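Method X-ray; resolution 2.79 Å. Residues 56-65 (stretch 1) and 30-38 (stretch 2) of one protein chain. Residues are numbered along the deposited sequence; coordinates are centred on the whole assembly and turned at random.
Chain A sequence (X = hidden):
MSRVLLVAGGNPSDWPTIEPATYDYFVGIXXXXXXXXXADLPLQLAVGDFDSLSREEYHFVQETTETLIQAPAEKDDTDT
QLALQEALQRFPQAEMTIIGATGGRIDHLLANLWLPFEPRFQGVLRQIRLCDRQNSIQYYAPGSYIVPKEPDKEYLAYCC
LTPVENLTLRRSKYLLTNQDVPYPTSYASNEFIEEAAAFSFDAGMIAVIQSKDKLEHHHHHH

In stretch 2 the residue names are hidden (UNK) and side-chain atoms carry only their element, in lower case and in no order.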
# COMPACT_ATOMS: atom_id res chain seq x y z
N GLU A 56 -6.94 22.59 -23.19
CA GLU A 56 -5.79 23.44 -23.42
C GLU A 56 -4.50 22.79 -22.92
O GLU A 56 -3.44 22.96 -23.52
CB GLU A 56 -6.04 24.78 -22.73
CG GLU A 56 -4.97 25.81 -22.95
CD GLU A 56 -5.35 27.14 -22.35
OE1 GLU A 56 -6.56 27.36 -22.13
OE2 GLU A 56 -4.43 27.95 -22.10
N GLU A 57 -4.57 22.07 -21.81
CA GLU A 57 -3.39 21.39 -21.28
C GLU A 57 -3.00 20.22 -22.18
O GLU A 57 -1.82 19.97 -22.39
CB GLU A 57 -3.64 20.90 -19.86
CG GLU A 57 -3.63 22.00 -18.81
CD GLU A 57 -4.21 21.54 -17.49
OE1 GLU A 57 -5.00 20.57 -17.49
OE2 GLU A 57 -3.88 22.16 -16.45
N TYR A 58 -4.01 19.54 -22.72
CA TYR A 58 -3.79 18.41 -23.61
C TYR A 58 -3.33 18.85 -25.00
O TYR A 58 -2.86 18.03 -25.80
CB TYR A 58 -5.07 17.60 -23.73
CG TYR A 58 -4.90 16.34 -24.52
CD1 TYR A 58 -3.91 15.42 -24.21
CD2 TYR A 58 -5.73 16.06 -25.59
CE1 TYR A 58 -3.76 14.26 -24.95
CE2 TYR A 58 -5.58 14.91 -26.34
CZ TYR A 58 -4.61 14.01 -26.01
OH TYR A 58 -4.48 12.87 -26.77
N HIS A 59 -3.50 20.13 -25.32
CA HIS A 59 -2.98 20.63 -26.59
C HIS A 59 -1.47 20.84 -26.39
O HIS A 59 -0.65 20.52 -27.26
CB HIS A 59 -3.69 21.94 -26.98
CG HIS A 59 -3.27 22.50 -28.31
ND1 HIS A 59 -2.26 23.43 -28.44
CD2 HIS A 59 -3.71 22.24 -29.56
CE1 HIS A 59 -2.10 23.72 -29.72
NE2 HIS A 59 -2.97 23.02 -30.42
N PHE A 60 -1.13 21.34 -25.22
CA PHE A 60 0.25 21.60 -24.86
C PHE A 60 1.07 20.33 -24.71
O PHE A 60 2.27 20.32 -25.00
CB PHE A 60 0.28 22.42 -23.57
CG PHE A 60 1.65 22.66 -23.03
CD1 PHE A 60 2.63 23.25 -23.83
CD2 PHE A 60 1.97 22.30 -21.73
CE1 PHE A 60 3.90 23.47 -23.34
CE2 PHE A 60 3.24 22.52 -21.22
CZ PHE A 60 4.21 23.10 -22.03
N VAL A 61 0.44 19.25 -24.26
CA VAL A 61 1.12 17.97 -24.11
C VAL A 61 1.29 17.28 -25.47
O VAL A 61 2.12 16.40 -25.64
CB VAL A 61 0.36 17.05 -23.16
CG1 VAL A 61 0.87 15.63 -23.24
CG2 VAL A 61 0.46 17.59 -21.75
N GLN A 62 0.52 17.73 -26.44
CA GLN A 62 0.52 17.11 -27.75
C GLN A 62 1.57 17.74 -28.67
O GLN A 62 2.13 17.06 -29.52
CB GLN A 62 -0.87 17.22 -28.36
CG GLN A 62 -1.11 16.40 -29.59
CD GLN A 62 -2.59 16.14 -29.80
OE1 GLN A 62 -3.38 16.25 -28.85
NE2 GLN A 62 -2.97 15.79 -31.02
N GLU A 63 1.84 19.03 -28.49
CA GLU A 63 2.90 19.71 -29.24
C GLU A 63 4.27 19.32 -28.67
O GLU A 63 5.23 19.05 -29.41
CB GLU A 63 2.76 21.24 -29.18
CG GLU A 63 1.48 21.84 -29.75
CD GLU A 63 1.15 21.38 -31.19
OE1 GLU A 63 1.68 21.98 -32.15
OE2 GLU A 63 0.34 20.44 -31.34
N THR A 64 4.35 19.28 -27.35
CA THR A 64 5.60 19.02 -26.66
C THR A 64 6.11 17.57 -26.68
O THR A 64 7.26 17.34 -26.99
CB THR A 64 5.52 19.52 -25.23
OG1 THR A 64 5.21 20.92 -25.23
CG2 THR A 64 6.83 19.29 -24.53
N THR A 65 5.29 16.59 -26.35
CA THR A 65 5.79 15.21 -26.35
C THR A 65 6.39 14.91 -27.72
O THR A 65 6.20 15.67 -28.66
CB THR A 65 4.67 14.19 -26.09
OG1 THR A 65 5.22 12.88 -26.02
CG2 THR A 65 3.63 14.24 -27.20
N UNK A 30 -0.65 10.56 -18.13
CA UNK A 30 -1.76 11.48 -17.88
C UNK A 30 -1.22 12.80 -17.35
O UNK A 30 -0.41 13.45 -17.99
o UNK A 30 -4.08 10.19 -18.68
c UNK A 30 -4.04 10.44 -17.46
o UNK A 30 -5.04 10.31 -16.72
c UNK A 30 -2.74 10.88 -16.85
N UNK A 31 -1.68 13.18 -16.17
CA UNK A 31 -1.36 14.47 -15.60
C UNK A 31 0.13 14.57 -15.21
O UNK A 31 0.66 15.67 -14.97
c UNK A 31 -2.32 16.13 -13.95
c UNK A 31 -2.30 14.71 -14.42
n UNK A 31 -3.58 20.28 -13.96
n UNK A 31 -4.19 18.65 -15.46
n UNK A 31 -3.56 18.06 -13.33
c UNK A 31 -3.77 19.00 -14.25
c UNK A 31 -3.70 16.63 -13.58
N UNK A 32 0.81 13.43 -15.16
CA UNK A 32 2.24 13.42 -14.94
C UNK A 32 3.03 14.05 -16.08
O UNK A 32 4.17 14.49 -15.89
N UNK A 33 2.42 14.07 -17.27
CA UNK A 33 2.97 14.77 -18.43
C UNK A 33 3.17 16.26 -18.14
O UNK A 33 4.20 16.83 -18.51
c UNK A 33 2.08 14.58 -19.65
s UNK A 33 1.97 12.90 -20.34
N UNK A 34 2.21 16.90 -17.48
CA UNK A 34 2.36 18.32 -17.14
C UNK A 34 3.40 18.53 -16.05
O UNK A 34 4.18 19.50 -16.09
c UNK A 34 -0.11 18.71 -17.71
c UNK A 34 -1.49 18.77 -17.05
c UNK A 34 0.03 19.71 -18.88
c UNK A 34 1.02 18.90 -16.69
N UNK A 35 3.42 17.63 -15.07
CA UNK A 35 4.38 17.71 -13.97
C UNK A 35 5.84 17.69 -14.43
O UNK A 35 6.69 18.40 -13.88
n UNK A 35 0.81 17.44 -11.50
c UNK A 35 1.90 17.82 -12.25
n UNK A 35 2.17 15.78 -11.52
c UNK A 35 4.09 16.62 -12.93
c UNK A 35 2.76 16.78 -12.27
c UNK A 35 1.00 16.21 -11.06
N UNK A 36 6.12 16.88 -15.45
CA UNK A 36 7.42 16.86 -16.08
C UNK A 36 7.78 18.21 -16.71
O UNK A 36 8.89 18.71 -16.53
c UNK A 36 7.89 13.48 -17.98
c UNK A 36 9.44 14.49 -16.32
c UNK A 36 7.45 15.77 -17.15
c UNK A 36 8.00 14.40 -16.79
N UNK A 37 6.85 18.79 -17.48
CA UNK A 37 7.14 20.02 -18.22
C UNK A 37 7.22 21.21 -17.29
O UNK A 37 8.01 22.12 -17.52
c UNK A 37 6.09 20.28 -19.31
c UNK A 37 5.83 19.17 -20.33
c UNK A 37 7.09 18.89 -21.12
c UNK A 37 4.64 19.50 -21.27
N UNK A 38 6.40 21.23 -16.24
CA UNK A 38 6.43 22.36 -15.33
C UNK A 38 7.67 22.25 -14.42
O UNK A 38 7.94 23.11 -13.60
o UNK A 38 3.39 20.73 -11.76
c UNK A 38 5.13 22.47 -14.53
c UNK A 38 3.58 21.40 -12.82
c UNK A 38 4.99 21.45 -13.42
o UNK A 38 2.67 22.03 -13.42

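Position 30 carries two carbons and two oxygens, both oxygens on the second carbon, which is a short carboxylate. Its CA-to-CB bond points away from stretch 1, and its side chain does not touch stretch 1. This is Asp30; one carboxylate oxygen is hydrogen-bonded elsewhere in the structure, and the backbone O accepts from the N of position 33 at 3.0 Å.

Position 31 has three carbons, a nitrogen, and then a carbon bearing two more nitrogens, the signature of a guanidinium. CB leaves sideways, but the extended chain brings its end to the carboxylate of Glu57. The residue is Arg31. Its NH1 donates to Glu57 OE1 at 2.9 Å with an angle of 169°, and its NH2 donates to Glu57 OE2 at 3.1 Å with 167°. Two nearly linear bonds, with OE1 at the guanidinium edge near its plane, define a bidentate salt bridge.

Position 32 has backbone atoms alone, so it is Gly32. An ideal CB placed here would find nothing of stretch 1 within 5.5 Å.

Position 33 shows one carbon and one sulfur; CB points toward stretch 1 and touches Val61. Cys33 follows from the sulfur on a single carbon. Its CB packs on Val61 CG1 at 3.9 Å, where the two backbones also come near each other: the CA atoms of Val61 and Cys33 are 6.8 Å apart.

Four carbons forked at the second appear at position 34. CB points sideways, yet the fork reaches Glu57, Phe60 and Val61. The fork makes this Leu34, with chi1 -55° (m) and chi2 157° (t). CD2 lies 3.6 Å from Val61 CG2 and 4.3 Å from Phe60 CD2, at the edge of the ring, while CD1 is 3.9 Å from Glu57 CD.

Position 35 holds one carbon followed by a five-membered ring of three carbons and two nitrogens, an imidazole that touches nothing of stretch 1. It is His35.

Position 36 again has four carbons forked at the second, but they do not touch stretch 1. This is Leu36, buried without help from stretch 1.

At position 37 the same forked four-carbon pattern recurs, now with CB toward stretch 1 and the fork touching Phe60 and Thr64. It is Leu37, whose CD1 meets Phe60 CE2 at 3.3 Å and whose CD2 meets Thr64 CG2 at 3.4 Å. Both are tight apolar distances, and at 75 Å² this residue has the largest covered area in the contact.

Position 38 has three carbons, the third carrying two oxygens, and touches nothing of stretch 1: Glu38. Its backbone N donates to Leu34 O at 2.8 Å.

The contact joins two helices whose axes approach to 10.3 Å at 66°, burying 376 Å². Glu57, Phe60, Val61 and Thr64 recur at helical spacing, so their CB atoms all point toward stretch 2. Cys33, Leu34 and Leu37 supply the apolar surface opposing them, and the Arg31–Glu57 bridge adds a directional polar clamp at one end. Thr64 OG1 donates to Phe60 O at 3.0 Å, leaving its methyl to pack on Leu37.

Stretch 2, residues 30-38: DRGCLHLLE
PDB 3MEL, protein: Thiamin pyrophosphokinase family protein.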